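Local coordinates for DNA repair protein RAD7 (Saccharomyces cerevisiae, PDB 5ZB2) that takes part in global genome nucleotide excision repair, as a component of the complex that promotes removal of damage from nontranscribed DNA, at residues Arg78-Asp83 with Glu104-Met109; Ile150-Leu155 with Leu175-Ser180; Tyr350-Phe355 with Val376-Gly381. All blocks are in the same frame, centred on the assembly; numbering follows the deposited sequence.

The three contacts follow one another along the C-terminal, leucine-rich repeat part of Rad7, a solenoid in which parallel strands are joined by helix-containing connections. Contact 1 pairs strand 78-81, the first of the row, with strand 104-108. Contact 2 lies on the helical side, where the loop after helix 141-150 meets helix 168-178, its centre about 21 Å from that of contact 1. Contact 3 pairs strands 350-352 and 376-378 near the other end, its centre about 28 Å from that of contact 1 and about 41 Å from that of contact 2. No two of them touch; each joins neighbouring turns at a different place along the curved solenoid.

Contact 1: Arg78-Asp83 with Glu104-Met109; sequences RLTFSD and ELSLQM
Arg78 and Glu104 lie side by side and point the same way, at the start of two parallel strands of the leucine-rich repeat solenoid. Their contact is made by the arginine's aliphatic portion: CD of Arg78 is 3.3 Å from OE1 of Glu104, whereas Arg78 NE stays 4.6 Å from that oxygen, beyond a salt bridge. Arg78 is poorly ordered, so its charged end is placed uncertainly. Thr80 and Ser106 continue this face, OG1 and CG2 of the threonine both beside Ser106 CB. Gln108 NE2 turns back along its own strand to Ser106 OG at 2.8 Å and also donates to Asn132 OD1 on strand 130-134. On the other face, Leu79 and Leu105 run side by side with CD2 of Leu79 4.0 Å from CD1 of Leu105, and Phe81 accompanies Leu107; the Phe81 ring also has CG of Leu79 over one face and meets Phe71 edge-to-face. Four backbone bonds join the strands, among them Phe81 N to Ser106 O at 2.9 Å, with an N-H...O angle of 173°. Past the strand ends, Asp83 and Met109 cross obliquely: CG of Asp83, anti to its backbone N (chi1 -178°), lies 3.7 Å from SD of Met109, while Asp83 OD1 accepts from Ser85 N. An alanine in place of Asp83 would probably leave Ser85 N without this acceptor and Met109 SD without the carboxylate beside it. The chemistry divides by face: Leu79 and Phe81 reach helix 50-59, Leu79 and Leu107 reach helix 89-98, and polar groups occupy the other face, where the Arg78-Glu104 attraction is probably loose.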
ATOM      1  N   ARG A  78       9.002   0.365  22.265  1.00 51.23           N
ATOM      2  CA  ARG A  78       7.643   0.550  22.760  1.00 51.15           C
ATOM      3  C   ARG A  78       7.090   1.846  22.186  1.00 45.73           C
ATOM      4  O   ARG A  78       7.618   2.927  22.464  1.00 47.31           O
ATOM      5  CB  ARG A  78       7.620   0.580  24.289  1.00 54.74           C
ATOM      6  CG  ARG A  78       8.215  -0.666  24.937  1.00 63.26           C
ATOM      7  CD  ARG A  78       8.225  -0.560  26.453  1.00 75.10           C
ATOM      8  NE  ARG A  78       9.028   0.568  26.920  1.00 91.57           N
ATOM      9  CZ  ARG A  78       9.141   0.934  28.194  1.00106.89           C
ATOM     10  NH1 ARG A  78       8.500   0.265  29.144  1.00120.15           N
ATOM     11  NH2 ARG A  78       9.896   1.974  28.519  1.00104.80           N
ATOM     12  N   LEU A  79       6.033   1.733  21.386  1.00 42.93           N
ATOM     13  CA  LEU A  79       5.409   2.877  20.735  1.00 41.73           C
ATOM     14  C   LEU A  79       3.932   2.926  21.095  1.00 40.49           C
ATOM     15  O   LEU A  79       3.242   1.901  21.049  1.00 38.35           O
ATOM     16  CB  LEU A  79       5.578   2.803  19.211  1.00 40.81           C
ATOM     17  CG  LEU A  79       4.902   3.917  18.408  1.00 39.46           C
ATOM     18  CD1 LEU A  79       5.487   5.280  18.759  1.00 40.28           C
ATOM     19  CD2 LEU A  79       5.021   3.645  16.914  1.00 38.75           C
ATOM     20  N   THR A  80       3.454   4.121  21.439  1.00 35.55           N
ATOM     21  CA  THR A  80       2.049   4.369  21.738  1.00 38.10           C
ATOM     22  C   THR A  80       1.554   5.507  20.858  1.00 36.71           C
ATOM     23  O   THR A  80       2.176   6.572  20.811  1.00 34.79           O
ATOM     24  CB  THR A  80       1.846   4.724  23.220  1.00 38.98           C
ATOM     25  OG1 THR A  80       2.217   3.609  24.037  1.00 42.80           O
ATOM     26  CG2 THR A  80       0.393   5.097  23.511  1.00 37.06           C
ATOM     27  N   PHE A  81       0.441   5.272  20.158  1.00 36.99           N
ATOM     28  CA  PHE A  81      -0.260   6.295  19.381  1.00 36.75           C
ATOM     29  C   PHE A  81      -1.632   6.486  20.012  1.00 36.02           C
ATOM     30  O   PHE A  81      -2.459   5.567  19.993  1.00 36.24           O
ATOM     31  CB  PHE A  81      -0.403   5.890  17.909  1.00 38.03           C
ATOM     32  CG  PHE A  81       0.845   6.073  17.076  1.00 38.03           C
ATOM     33  CD1 PHE A  81       1.907   6.849  17.514  1.00 38.36           C
ATOM     34  CD2 PHE A  81       0.932   5.478  15.825  1.00 38.56           C
ATOM     35  CE1 PHE A  81       3.035   7.014  16.724  1.00 40.05           C
ATOM     36  CE2 PHE A  81       2.054   5.640  15.035  1.00 39.70           C
ATOM     37  CZ  PHE A  81       3.107   6.409  15.485  1.00 39.97           C
ATOM     38  N   SER A  82      -1.882   7.679  20.559  1.00 37.20           N
ATOM     39  CA  SER A  82      -3.116   7.926  21.297  1.00 37.67           C
ATOM     40  C   SER A  82      -4.316   8.182  20.391  1.00 38.38           C
ATOM     41  O   SER A  82      -5.455   7.995  20.832  1.00 35.66           O
ATOM     42  CB  SER A  82      -2.931   9.111  22.249  1.00 42.42           C
ATOM     43  OG  SER A  82      -1.965   8.811  23.243  1.00 50.84           O
ATOM     44  N   ASP A  83      -4.099   8.604  19.146  1.00 35.16           N
ATOM     45  CA  ASP A  83      -5.211   8.811  18.212  1.00 36.59           C
ATOM     46  C   ASP A  83      -4.695   8.526  16.805  1.00 34.46           C
ATOM     47  O   ASP A  83      -4.042   9.383  16.205  1.00 32.01           O
ATOM     48  CB  ASP A  83      -5.770  10.223  18.321  1.00 37.63           C
ATOM     49  CG  ASP A  83      -6.967  10.453  17.405  1.00 37.14           C
ATOM     50  OD1 ASP A  83      -7.139   9.692  16.428  1.00 35.05           O
ATOM     51  OD2 ASP A  83      -7.736  11.402  17.658  1.00 38.13           O
ATOM     52  N   GLU A 104       6.293  -3.700  21.793  1.00 39.46           N
ATOM     53  CA  GLU A 104       5.024  -3.273  22.362  1.00 42.29           C
ATOM     54  C   GLU A 104       4.461  -2.164  21.494  1.00 39.86           C
ATOM     55  O   GLU A 104       5.165  -1.195  21.187  1.00 38.94           O
ATOM     56  CB  GLU A 104       5.196  -2.784  23.802  1.00 43.73           C
ATOM     57  CG  GLU A 104       5.952  -3.765  24.687  1.00 48.62           C
ATOM     58  CD  GLU A 104       5.955  -3.360  26.147  1.00 52.87           C
ATOM     59  OE1 GLU A 104       5.446  -2.262  26.467  1.00 53.34           O
ATOM     60  OE2 GLU A 104       6.467  -4.146  26.970  1.00 60.03           O
ATOM     61  N   LEU A 105       3.198  -2.305  21.100  1.00 38.89           N
ATOM     62  CA  LEU A 105       2.550  -1.336  20.227  1.00 37.49           C
ATOM     63  C   LEU A 105       1.131  -1.096  20.714  1.00 36.05           C
ATOM     64  O   LEU A 105       0.382  -2.047  20.956  1.00 33.98           O
ATOM     65  CB  LEU A 105       2.537  -1.822  18.772  1.00 36.03           C
ATOM     66  CG  LEU A 105       1.924  -0.866  17.745  1.00 34.71           C
ATOM     67  CD1 LEU A 105       2.734   0.417  17.636  1.00 35.36           C
ATOM     68  CD2 LEU A 105       1.829  -1.553  16.400  1.00 36.08           C
ATOM     69  N   SER A 106       0.772   0.175  20.861  1.00 35.68           N
ATOM     70  CA  SER A 106      -0.570   0.570  21.260  1.00 36.40           C
ATOM     71  C   SER A 106      -1.135   1.491  20.193  1.00 35.51           C
ATOM     72  O   SER A 106      -0.578   2.566  19.943  1.00 33.79           O
ATOM     73  CB  SER A 106      -0.559   1.260  22.623  1.00 35.64           C
ATOM     74  OG  SER A 106      -1.860   1.702  22.967  1.00 35.66           O
ATOM     75  N   LEU A 107      -2.238   1.072  19.573  1.00 33.59           N
ATOM     76  CA  LEU A 107      -2.910   1.826  18.514  1.00 35.78           C
ATOM     77  C   LEU A 107      -4.307   2.179  19.013  1.00 33.85           C
ATOM     78  O   LEU A 107      -5.216   1.343  18.985  1.00 34.53           O
ATOM     79  CB  LEU A 107      -2.967   1.016  17.216  1.00 35.32           C
ATOM     80  CG  LEU A 107      -1.624   0.521  16.673  1.00 36.43           C
ATOM     81  CD1 LEU A 107      -1.804  -0.338  15.420  1.00 32.55           C
ATOM     82  CD2 LEU A 107      -0.696   1.692  16.384  1.00 36.55           C
ATOM     83  N   GLN A 108      -4.477   3.413  19.471  1.00 34.75           N
ATOM     84  CA  GLN A 108      -5.739   3.873  20.038  1.00 35.64           C
ATOM     85  C   GLN A 108      -6.504   4.670  18.988  1.00 33.72           C
ATOM     86  O   GLN A 108      -5.935   5.545  18.326  1.00 32.20           O
ATOM     87  CB  GLN A 108      -5.493   4.723  21.286  1.00 36.91           C
ATOM     88  CG  GLN A 108      -4.630   4.043  22.356  1.00 37.17           C
ATOM     89  CD  GLN A 108      -5.313   2.843  22.995  1.00 38.54           C
ATOM     90  OE1 GLN A 108      -6.405   2.954  23.552  1.00 37.11           O
ATOM     91  NE2 GLN A 108      -4.666   1.688  22.919  1.00 37.46           N
ATOM     92  N   MET A 109      -7.792   4.360  18.834  1.00 33.32           N
ATOM     93  CA  MET A 109      -8.629   4.981  17.809  1.00 34.71           C
ATOM     94  C   MET A 109      -8.100   4.640  16.415  1.00 35.29           C
ATOM     95  O   MET A 109      -7.829   5.519  15.592  1.00 34.06           O
ATOM     96  CB  MET A 109      -8.719   6.495  18.016  1.00 34.78           C
ATOM     97  CG  MET A 109      -9.143   6.903  19.427  1.00 36.29           C
ATOM     98  SD  MET A 109      -9.272   8.691  19.662  1.00 40.11           S
ATOM     99  CE  MET A 109     -10.657   9.072  18.588  1.00 38.78           C
TER

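Contact 2: Ile150-Leu155 with Leu175-Ser180; sequences IMKGRL and LINCGS
With CG anti to its backbone N (chi1 -178°), Lys152 sets CG 3.4 Å from the carbonyl O of Asn177. From Cys178, SG stands anti to the carbonyl carbon (chi1 -49°), which brings it 3.9 Å from Met151 O and 4.0 Å from CB of Leu155. The lysine chain beyond CG is fully extended and crosses the Asn177 side chain at about a right angle, its CD 4.1 Å from Asn177 OD1. Lys152 CA also makes a CA-H...O contact with Asn177 O, and no hydrogen bond joins the two segments. In the leucine-rich repeat solenoid this is helical-side packing: the loop that leads from helix 141-150 to strand 157-161 rests against helix 168-178. Within the loop, Met151 O accepts from both Arg154 N and Leu155 N, and Gly153 takes a positive phi (78°) in the turn between. Met151 SD sits 3.4 Å above the guanidinium plane of Arg154, off toward its rim, and NH1 of that arginine bonds both Ile150 O and Ala122 O of helix 115-124. On the helix, Asn177 ND2 is tied back to Asn173 O.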
ATOM      1  N   ILE A 150      -1.320 -16.654  13.983  1.00 41.27           N
ATOM      2  CA  ILE A 150       0.005 -16.142  13.648  1.00 42.35           C
ATOM      3  C   ILE A 150       0.772 -15.746  14.902  1.00 43.96           C
ATOM      4  O   ILE A 150       2.002 -15.867  14.946  1.00 46.50           O
ATOM      5  CB  ILE A 150      -0.119 -14.957  12.668  1.00 42.93           C
ATOM      6  CG1 ILE A 150      -0.683 -15.444  11.331  1.00 43.29           C
ATOM      7  CG2 ILE A 150       1.238 -14.280  12.453  1.00 44.28           C
ATOM      8  CD1 ILE A 150      -1.033 -14.340  10.366  1.00 43.80           C
ATOM      9  N   MET A 151       0.077 -15.253  15.926  1.00 41.56           N
ATOM     10  CA  MET A 151       0.719 -14.812  17.159  1.00 43.96           C
ATOM     11  C   MET A 151       0.810 -15.917  18.208  1.00 44.87           C
ATOM     12  O   MET A 151       1.244 -15.649  19.332  1.00 46.59           O
ATOM     13  CB  MET A 151      -0.042 -13.613  17.749  1.00 41.65           C
ATOM     14  CG  MET A 151      -0.036 -12.359  16.876  1.00 41.52           C
ATOM     15  SD  MET A 151       1.620 -11.714  16.551  1.00 38.24           S
ATOM     16  CE  MET A 151       2.130 -11.221  18.196  1.00 41.71           C
ATOM     17  N   LYS A 152       0.407 -17.137  17.869  1.00 45.27           N
ATOM     18  CA  LYS A 152       0.444 -18.256  18.802  1.00 47.71           C
ATOM     19  C   LYS A 152       1.799 -18.350  19.493  1.00 49.02           C
ATOM     20  O   LYS A 152       2.842 -18.411  18.836  1.00 48.05           O
ATOM     21  CB  LYS A 152       0.139 -19.550  18.042  1.00 48.01           C
ATOM     22  CG  LYS A 152       0.096 -20.800  18.900  1.00 61.32           C
ATOM     23  CD  LYS A 152      -0.231 -22.025  18.058  1.00 63.91           C
ATOM     24  CE  LYS A 152      -0.265 -23.289  18.902  1.00 72.01           C
ATOM     25  NZ  LYS A 152      -0.556 -24.499  18.082  1.00 75.53           N
ATOM     26  N   GLY A 153       1.781 -18.350  20.825  1.00 47.21           N
ATOM     27  CA  GLY A 153       2.992 -18.485  21.605  1.00 48.15           C
ATOM     28  C   GLY A 153       3.835 -17.235  21.719  1.00 49.76           C
ATOM     29  O   GLY A 153       4.824 -17.245  22.465  1.00 48.60           O
ATOM     30  N   ARG A 154       3.488 -16.159  21.011  1.00 48.78           N
ATOM     31  CA  ARG A 154       4.249 -14.916  21.041  1.00 48.71           C
ATOM     32  C   ARG A 154       3.559 -13.801  21.810  1.00 45.57           C
ATOM     33  O   ARG A 154       4.239 -12.919  22.336  1.00 43.57           O
ATOM     34  CB  ARG A 154       4.511 -14.418  19.613  1.00 49.97           C
ATOM     35  CG  ARG A 154       5.222 -15.407  18.699  1.00 57.13           C
ATOM     36  CD  ARG A 154       4.998 -15.043  17.233  1.00 51.89           C
ATOM     37  NE  ARG A 154       5.267 -13.630  16.971  1.00 49.56           N
ATOM     38  CZ  ARG A 154       4.878 -12.976  15.882  1.00 48.69           C
ATOM     39  NH1 ARG A 154       4.189 -13.600  14.933  1.00 49.00           N
ATOM     40  NH2 ARG A 154       5.173 -11.691  15.741  1.00 48.55           N
ATOM     41  N   LEU A 155       2.232 -13.817  21.878  1.00 44.46           N
ATOM     42  CA  LEU A 155       1.460 -12.703  22.413  1.00 43.26           C
ATOM     43  C   LEU A 155       1.371 -12.829  23.931  1.00 42.80           C
ATOM     44  O   LEU A 155       0.707 -13.731  24.450  1.00 43.05           O
ATOM     45  CB  LEU A 155       0.073 -12.678  21.777  1.00 44.54           C
ATOM     46  CG  LEU A 155      -0.773 -11.426  21.979  1.00 42.89           C
ATOM     47  CD1 LEU A 155      -0.079 -10.197  21.407  1.00 40.12           C
ATOM     48  CD2 LEU A 155      -2.132 -11.627  21.331  1.00 41.67           C
ATOM     49  N   LEU A 175      -7.784 -17.261  23.480  1.00 38.06           N
ATOM     50  CA  LEU A 175      -7.386 -18.079  24.618  1.00 38.18           C
ATOM     51  C   LEU A 175      -6.791 -19.404  24.161  1.00 38.67           C
ATOM     52  O   LEU A 175      -5.770 -19.847  24.694  1.00 37.72           O
ATOM     53  CB  LEU A 175      -8.586 -18.313  25.530  1.00 37.85           C
ATOM     54  CG  LEU A 175      -9.164 -17.050  26.168  1.00 37.46           C
ATOM     55  CD1 LEU A 175     -10.423 -17.375  26.954  1.00 37.10           C
ATOM     56  CD2 LEU A 175      -8.131 -16.377  27.057  1.00 35.03           C
ATOM     57  N   ILE A 176      -7.413 -20.044  23.169  1.00 38.95           N
ATOM     58  CA  ILE A 176      -6.891 -21.305  22.655  1.00 39.41           C
ATOM     59  C   ILE A 176      -5.471 -21.122  22.129  1.00 40.35           C
ATOM     60  O   ILE A 176      -4.592 -21.948  22.392  1.00 40.62           O
ATOM     61  CB  ILE A 176      -7.836 -21.867  21.576  1.00 40.47           C
ATOM     62  CG1 ILE A 176      -9.141 -22.337  22.223  1.00 40.96           C
ATOM     63  CG2 ILE A 176      -7.173 -23.018  20.819  1.00 39.45           C
ATOM     64  CD1 ILE A 176     -10.205 -22.792  21.239  1.00 43.71           C
ATOM     65  N   ASN A 177      -5.219 -20.040  21.389  1.00 39.07           N
ATOM     66  CA  ASN A 177      -3.922 -19.868  20.740  1.00 40.93           C
ATOM     67  C   ASN A 177      -2.880 -19.187  21.620  1.00 41.21           C
ATOM     68  O   ASN A 177      -1.681 -19.434  21.440  1.00 42.99           O
ATOM     69  CB  ASN A 177      -4.082 -19.067  19.445  1.00 40.69           C
ATOM     70  CG  ASN A 177      -4.710 -19.883  18.334  1.00 42.25           C
ATOM     71  OD1 ASN A 177      -4.036 -20.681  17.683  1.00 44.55           O
ATOM     72  ND2 ASN A 177      -6.006 -19.690  18.112  1.00 42.13           N
ATOM     73  N   CYS A 178      -3.293 -18.340  22.566  1.00 37.10           N
ATOM     74  CA  CYS A 178      -2.347 -17.539  23.332  1.00 39.43           C
ATOM     75  C   CYS A 178      -2.580 -17.571  24.836  1.00 38.44           C
ATOM     76  O   CYS A 178      -1.845 -16.900  25.568  1.00 37.06           O
ATOM     77  CB  CYS A 178      -2.389 -16.079  22.854  1.00 39.82           C
ATOM     78  SG  CYS A 178      -2.279 -15.889  21.057  1.00 40.48           S
ATOM     79  N   GLY A 179      -3.562 -18.329  25.315  1.00 37.15           N
ATOM     80  CA  GLY A 179      -3.916 -18.341  26.723  1.00 40.35           C
ATOM     81  C   GLY A 179      -2.749 -18.483  27.678  1.00 42.17           C
ATOM     82  O   GLY A 179      -2.528 -17.614  28.526  1.00 44.13           O
ATOM     83  N   SER A 180      -1.999 -19.580  27.563  1.00 43.55           N
ATOM     84  CA  SER A 180      -0.901 -19.839  28.489  1.00 44.60           C
ATOM     85  C   SER A 180       0.230 -18.826  28.364  1.00 43.24           C
ATOM     86  O   SER A 180       1.079 -18.760  29.260  1.00 45.01           O
ATOM     87  CB  SER A 180      -0.355 -21.249  28.267  1.00 46.35           C
ATOM     88  OG  SER A 180       0.149 -21.393  26.952  1.00 53.43           O
TER

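Contact 3: Tyr350-Phe355 with Val376-Gly381; sequences YLDLGF and VIDVFG
Phe355 and Phe380 lie side by side just beyond two parallel strands of the leucine-rich repeat solenoid, 350-352 and 376-378, and point the same way. Their rings meet obliquely, planes 61° apart, with Phe355 CZ close to the plane of the Phe380 ring at its edge, 3.6 Å from CE1 of Phe380. Phe380 O lies over one face of the Phe355 ring, displaced toward the rim, and also accepts from Phe355 N at 2.8 Å. Gly381 comes next to the same ring, where a CB would collide with Phe355 CD1. At the other end, CG of Tyr350 is anti to its backbone N, and CD1 and CE1 of the ring lie against CG1 of Val376. On the side where Leu351 and Ile377 point, Leu353 CD1 packs 3.9 Å from Ile377 CG2, and both side chains reach helix 361-370, at Leu367 and Ile364 respectively. Backbone bonds fix the register: Leu351 N to Val376 O, Asp378 N to Leu351 O and Leu353 N to Asp378 O. Between the aromatic groups, Asp352 and Asp378 stand side by side with carboxylate planes only 10° apart, Asp352 OD1 4.4 Å from Asp378 OD2. Two like charges this near would probably repel. Each aspartate's OD1 accepts from the backbone N two residues on, an Asx turn, which probably helps fix the carboxylate. Asn330 ND2 also donates to Asp352 OD1, which takes Gly354 N at 3.0 Å. In the second turn, Phe380 N approaches Asp378 OD1 at 2.9 Å, with an N-H...O angle of 163°.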
ATOM      1  N   TYR A 350      -2.635  14.142  41.371  1.00 53.35           N
ATOM      2  CA  TYR A 350      -3.965  14.333  40.810  1.00 51.59           C
ATOM      3  C   TYR A 350      -5.009  13.747  41.750  1.00 49.71           C
ATOM      4  O   TYR A 350      -4.839  12.637  42.264  1.00 49.51           O
ATOM      5  CB  TYR A 350      -4.089  13.677  39.426  1.00 52.81           C
ATOM      6  CG  TYR A 350      -5.479  13.775  38.836  1.00 53.15           C
ATOM      7  CD1 TYR A 350      -5.884  14.912  38.145  1.00 54.54           C
ATOM      8  CD2 TYR A 350      -6.387  12.735  38.974  1.00 51.52           C
ATOM      9  CE1 TYR A 350      -7.156  15.009  37.608  1.00 55.08           C
ATOM     10  CE2 TYR A 350      -7.663  12.823  38.441  1.00 52.07           C
ATOM     11  CZ  TYR A 350      -8.040  13.961  37.758  1.00 54.76           C
ATOM     12  OH  TYR A 350      -9.307  14.055  37.225  1.00 54.98           O
ATOM     13  N   LEU A 351      -6.096  14.486  41.958  1.00 48.01           N
ATOM     14  CA  LEU A 351      -7.161  14.055  42.859  1.00 46.79           C
ATOM     15  C   LEU A 351      -8.501  14.460  42.266  1.00 47.34           C
ATOM     16  O   LEU A 351      -8.761  15.651  42.070  1.00 47.42           O
ATOM     17  CB  LEU A 351      -6.978  14.661  44.254  1.00 46.72           C
ATOM     18  CG  LEU A 351      -8.008  14.277  45.322  1.00 45.03           C
ATOM     19  CD1 LEU A 351      -7.988  12.778  45.607  1.00 44.95           C
ATOM     20  CD2 LEU A 351      -7.768  15.068  46.598  1.00 47.52           C
ATOM     21  N   ASP A 352      -9.350  13.472  41.990  1.00 44.64           N
ATOM     22  CA  ASP A 352     -10.669  13.699  41.407  1.00 45.25           C
ATOM     23  C   ASP A 352     -11.702  13.654  42.528  1.00 42.87           C
ATOM     24  O   ASP A 352     -11.987  12.583  43.075  1.00 40.03           O
ATOM     25  CB  ASP A 352     -10.972  12.653  40.333  1.00 43.92           C
ATOM     26  CG  ASP A 352     -12.286  12.908  39.609  1.00 44.99           C
ATOM     27  OD1 ASP A 352     -13.121  13.689  40.113  1.00 45.33           O
ATOM     28  OD2 ASP A 352     -12.488  12.309  38.534  1.00 44.79           O
ATOM     29  N   LEU A 353     -12.259  14.817  42.870  1.00 44.07           N
ATOM     30  CA  LEU A 353     -13.291  14.920  43.894  1.00 43.43           C
ATOM     31  C   LEU A 353     -14.626  15.371  43.316  1.00 44.80           C
ATOM     32  O   LEU A 353     -15.461  15.920  44.043  1.00 45.77           O
ATOM     33  CB  LEU A 353     -12.851  15.875  45.004  1.00 44.01           C
ATOM     34  CG  LEU A 353     -11.556  15.509  45.727  1.00 45.05           C
ATOM     35  CD1 LEU A 353     -11.213  16.566  46.758  1.00 47.83           C
ATOM     36  CD2 LEU A 353     -11.653  14.134  46.386  1.00 45.16           C
ATOM     37  N   GLY A 354     -14.846  15.142  42.026  1.00 45.36           N
ATOM     38  CA  GLY A 354     -16.085  15.535  41.389  1.00 48.01           C
ATOM     39  C   GLY A 354     -17.299  14.902  42.032  1.00 46.87           C
ATOM     40  O   GLY A 354     -17.350  13.683  42.223  1.00 44.26           O
ATOM     41  N   PHE A 355     -18.287  15.732  42.364  1.00 49.52           N
ATOM     42  CA  PHE A 355     -19.537  15.279  42.972  1.00 50.28           C
ATOM     43  C   PHE A 355     -19.316  14.685  44.362  1.00 49.44           C
ATOM     44  O   PHE A 355     -20.104  13.855  44.820  1.00 50.97           O
ATOM     45  CB  PHE A 355     -20.260  14.270  42.075  1.00 51.03           C
ATOM     46  CG  PHE A 355     -20.713  14.843  40.764  1.00 52.65           C
ATOM     47  CD1 PHE A 355     -21.893  15.569  40.684  1.00 54.61           C
ATOM     48  CD2 PHE A 355     -19.966  14.656  39.613  1.00 51.26           C
ATOM     49  CE1 PHE A 355     -22.316  16.102  39.479  1.00 52.89           C
ATOM     50  CE2 PHE A 355     -20.384  15.185  38.406  1.00 53.91           C
ATOM     51  CZ  PHE A 355     -21.560  15.909  38.339  1.00 54.24           C
ATOM     52  N   VAL A 376      -3.513  19.220  40.727  1.00 60.28           N
ATOM     53  CA  VAL A 376      -4.843  19.350  40.141  1.00 59.53           C
ATOM     54  C   VAL A 376      -5.861  18.687  41.057  1.00 56.51           C
ATOM     55  O   VAL A 376      -5.646  17.569  41.539  1.00 53.87           O
ATOM     56  CB  VAL A 376      -4.905  18.733  38.727  1.00 64.22           C
ATOM     57  CG1 VAL A 376      -6.305  18.888  38.132  1.00 64.57           C
ATOM     58  CG2 VAL A 376      -3.861  19.372  37.819  1.00 62.24           C
ATOM     59  N   ILE A 377      -6.974  19.380  41.288  1.00 56.33           N
ATOM     60  CA  ILE A 377      -8.100  18.853  42.051  1.00 55.16           C
ATOM     61  C   ILE A 377      -9.367  19.170  41.273  1.00 55.56           C
ATOM     62  O   ILE A 377      -9.687  20.344  41.056  1.00 59.58           O
ATOM     63  CB  ILE A 377      -8.180  19.449  43.468  1.00 54.81           C
ATOM     64  CG1 ILE A 377      -6.897  19.166  44.255  1.00 54.98           C
ATOM     65  CG2 ILE A 377      -9.398  18.893  44.212  1.00 52.62           C
ATOM     66  CD1 ILE A 377      -6.837  19.902  45.585  1.00 55.24           C
ATOM     67  N   ASP A 378     -10.087  18.132  40.859  1.00 53.91           N
ATOM     68  CA  ASP A 378     -11.357  18.310  40.169  1.00 54.38           C
ATOM     69  C   ASP A 378     -12.466  18.432  41.207  1.00 52.21           C
ATOM     70  O   ASP A 378     -12.694  17.504  41.989  1.00 49.60           O
ATOM     71  CB  ASP A 378     -11.626  17.146  39.215  1.00 52.86           C
ATOM     72  CG  ASP A 378     -12.756  17.438  38.242  1.00 54.61           C
ATOM     73  OD1 ASP A 378     -13.685  18.197  38.601  1.00 55.65           O
ATOM     74  OD2 ASP A 378     -12.709  16.913  37.110  1.00 53.70           O
ATOM     75  N   VAL A 379     -13.139  19.582  41.223  1.00 52.76           N
ATOM     76  CA  VAL A 379     -14.225  19.848  42.157  1.00 53.53           C
ATOM     77  C   VAL A 379     -15.551  20.046  41.425  1.00 55.26           C
ATOM     78  O   VAL A 379     -16.471  20.661  41.956  1.00 54.39           O
ATOM     79  CB  VAL A 379     -13.903  21.059  43.055  1.00 54.99           C
ATOM     80  CG1 VAL A 379     -12.667  20.779  43.906  1.00 53.72           C
ATOM     81  CG2 VAL A 379     -13.708  22.313  42.214  1.00 58.87           C
ATOM     82  N   PHE A 380     -15.657  19.522  40.208  1.00 55.41           N
ATOM     83  CA  PHE A 380     -16.882  19.662  39.436  1.00 57.93           C
ATOM     84  C   PHE A 380     -18.062  19.120  40.228  1.00 56.64           C
ATOM     85  O   PHE A 380     -18.051  17.963  40.661  1.00 54.90           O
ATOM     86  CB  PHE A 380     -16.747  18.930  38.102  1.00 59.53           C
ATOM     87  CG  PHE A 380     -17.900  19.159  37.171  1.00 61.06           C
ATOM     88  CD1 PHE A 380     -19.050  18.391  37.266  1.00 60.13           C
ATOM     89  CD2 PHE A 380     -17.837  20.148  36.204  1.00 63.36           C
ATOM     90  CE1 PHE A 380     -20.114  18.604  36.411  1.00 62.19           C
ATOM     91  CE2 PHE A 380     -18.897  20.366  35.346  1.00 71.96           C
ATOM     92  CZ  PHE A 380     -20.038  19.593  35.448  1.00 62.31           C
ATOM     93  N   GLY A 381     -19.076  19.960  40.424  1.00 57.94           N
ATOM     94  CA  GLY A 381     -20.255  19.580  41.169  1.00 58.55           C
ATOM     95  C   GLY A 381     -20.222  19.931  42.640  1.00 63.63           C
ATOM     96  O   GLY A 381     -21.266  19.851  43.301  1.00 67.48           O
TER